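Local coordinates for putative tetR-family transcriptional regulatory protein (Streptomyces coelicolor, PDB 2DG8) that probably binds operator DNA through a helix-turn-helix motif and regulates transcription in the manner of the TetR family, at the interface of chains A and B. Coordinates in Å, arbitrary orientation; residue numbers count along the deposited sequence, not the author numbering. Chains: chain A/B, putative tetR-family transcriptional regulatory protein.

The interface of chains A and B. Residues chain A 108, 111-112, 114-115; chain B 108, 111-112, 156, 160.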
loop_
_atom_site.group_PDB
_atom_site.type_symbol
_atom_site.label_atom_id
_atom_site.label_comp_id
_atom_site.label_asym_id
_atom_site.label_seq_id
_atom_site.Cartn_x
_atom_site.Cartn_y
_atom_site.Cartn_z
ATOM N N GLN A 108 0.852 5.185 -3.135
ATOM C CA GLN A 108 1.896 4.524 -2.359
ATOM C C GLN A 108 2.831 5.515 -1.664
ATOM O O GLN A 108 3.310 5.246 -0.562
ATOM C CB GLN A 108 2.695 3.563 -3.247
ATOM C CG GLN A 108 1.832 2.455 -3.858
ATOM C CD GLN A 108 1.080 1.643 -2.807
ATOM O OE1 GLN A 108 -0.076 1.283 -3.002
ATOM N NE2 GLN A 108 1.738 1.347 -1.698
ATOM N N TYR A 111 1.046 6.592 1.500
ATOM C CA TYR A 111 1.053 5.533 2.509
ATOM C C TYR A 111 2.400 5.418 3.226
ATOM O O TYR A 111 2.441 5.165 4.429
ATOM C CB TYR A 111 0.688 4.190 1.867
ATOM C CG TYR A 111 -0.757 4.083 1.451
ATOM C CD1 TYR A 111 -1.210 3.005 0.696
ATOM C CD2 TYR A 111 -1.681 5.062 1.820
ATOM C CE1 TYR A 111 -2.547 2.905 0.318
ATOM C CE2 TYR A 111 -3.005 4.972 1.450
ATOM C CZ TYR A 111 -3.436 3.898 0.702
ATOM O OH TYR A 111 -4.753 3.823 0.343
ATOM N N THR A 112 3.498 5.596 2.492
ATOM C CA THR A 112 4.829 5.505 3.102
ATOM C C THR A 112 5.011 6.693 4.030
ATOM O O THR A 112 5.530 6.553 5.137
ATOM C CB THR A 112 5.960 5.496 2.031
ATOM O OG1 THR A 112 5.776 4.375 1.162
ATOM C CG2 THR A 112 7.339 5.361 2.683
ATOM N N ALA A 114 2.641 8.430 5.580
ATOM C CA ALA A 114 1.792 8.232 6.751
ATOM C C ALA A 114 2.375 7.166 7.683
ATOM O O ALA A 114 2.220 7.248 8.899
ATOM C CB ALA A 114 0.376 7.846 6.321
ATOM N N ALA A 115 3.037 6.165 7.116
ATOM C CA ALA A 115 3.636 5.113 7.935
ATOM C C ALA A 115 4.769 5.695 8.777
ATOM O O ALA A 115 4.889 5.402 9.972
ATOM C CB ALA A 115 4.176 4.011 7.051
ATOM N N GLN B 108 5.821 -0.842 2.808
ATOM C CA GLN B 108 5.404 0.316 2.017
ATOM C C GLN B 108 6.478 0.726 1.019
ATOM O O GLN B 108 6.168 1.084 -0.111
ATOM C CB GLN B 108 5.036 1.503 2.923
ATOM C CG GLN B 108 3.850 1.236 3.849
ATOM C CD GLN B 108 2.616 0.718 3.104
ATOM O OE1 GLN B 108 2.096 1.367 2.193
ATOM N NE2 GLN B 108 2.147 -0.460 3.498
ATOM N N TYR B 111 6.258 -1.598 -1.813
ATOM C CA TYR B 111 5.084 -1.301 -2.624
ATOM C C TYR B 111 5.300 -0.109 -3.559
ATOM O O TYR B 111 4.859 -0.124 -4.706
ATOM C CB TYR B 111 3.862 -1.074 -1.727
ATOM C CG TYR B 111 3.354 -2.361 -1.110
ATOM C CD1 TYR B 111 3.785 -3.594 -1.595
ATOM C CD2 TYR B 111 2.450 -2.351 -0.055
ATOM C CE1 TYR B 111 3.336 -4.791 -1.042
ATOM C CE2 TYR B 111 1.987 -3.553 0.508
ATOM C CZ TYR B 111 2.442 -4.767 0.003
ATOM O OH TYR B 111 2.019 -5.968 0.538
ATOM N N THR B 112 5.989 0.918 -3.076
ATOM C CA THR B 112 6.258 2.089 -3.903
ATOM C C THR B 112 7.220 1.752 -5.040
ATOM O O THR B 112 7.026 2.187 -6.175
ATOM C CB THR B 112 6.844 3.232 -3.058
ATOM O OG1 THR B 112 5.875 3.647 -2.088
ATOM C CG2 THR B 112 7.216 4.422 -3.942
ATOM N N LEU B 156 -3.274 -2.722 6.153
ATOM C CA LEU B 156 -2.978 -1.339 5.788
ATOM C C LEU B 156 -3.959 -0.366 6.451
ATOM O O LEU B 156 -3.552 0.667 6.987
ATOM C CB LEU B 156 -3.007 -1.189 4.258
ATOM C CG LEU B 156 -2.456 0.062 3.547
ATOM C CD1 LEU B 156 -3.528 1.125 3.412
ATOM C CD2 LEU B 156 -1.249 0.594 4.306
ATOM N N LEU B 160 -2.585 2.614 9.025
ATOM C CA LEU B 160 -2.607 4.029 8.664
ATOM C C LEU B 160 -3.815 4.806 9.168
ATOM O O LEU B 160 -4.117 5.901 8.681
ATOM C CB LEU B 160 -2.500 4.171 7.145
ATOM C CG LEU B 160 -1.212 3.619 6.532
ATOM C CD1 LEU B 160 -1.166 3.976 5.057
ATOM C CD2 LEU B 160 -0.002 4.197 7.258
#
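A:Thr112 OG1 and B:Thr112 OG1 face each other across the two-fold axis, 3.3 Å apart, a weak hydrogen bond of undecided direction. Turning back on its own helix, A:Thr112 OG1 donates to the carbonyl A:Gln108 O at 3.1 Å, tilted 29° from the carbonyl plane; B:Thr112 OG1 does likewise to B:Gln108 O at 3.3 Å. As each hydroxyl has one proton, pairing across the axis requires one to give up its carbonyl and is probably marginal. Threonine suits this place because OG1 lies beside its own backbone N (chi1 -60° in A:Thr112), within reach of that carbonyl, while remaining slim enough for two helices 101-116 to pack closely. The methylene CB of B:Gln108 lies against A:Thr112 OG1. The glutamine chains, bent at chi2, run roughly perpendicular near the axis, their amides turned differently: NE2 of A:Gln108 touches B:Tyr111 CB, and OE1 of B:Gln108 lies 3.2 Å from A:Tyr111 CB. No bond joins A:Gln108 NE2 to B:Gln108 OE1; glutamine offers a flexible aliphatic stem with a polar tip. The A:Tyr111 ring runs roughly alongside the axis, its broad flat surface suited to methyls. On one side of its plane lie B:Leu156 CD1, 4.0 Å from the centroid towards CE1 and CZ, and B:Leu160 CD1, 3.5 Å from CD2. An alanine in place of A:Tyr111 would probably leave both leucine methyls without their aromatic partner and open a gap between the subunits. Leucine's branched end lets B:Leu160 CD2 also rest 3.8 Å from A:Ala114 CB, where a small residue permits approach. With its twin, the patch probably helps hold the dimer typical of TetR regulators, which sets the spacing of the two DNA-binding heads.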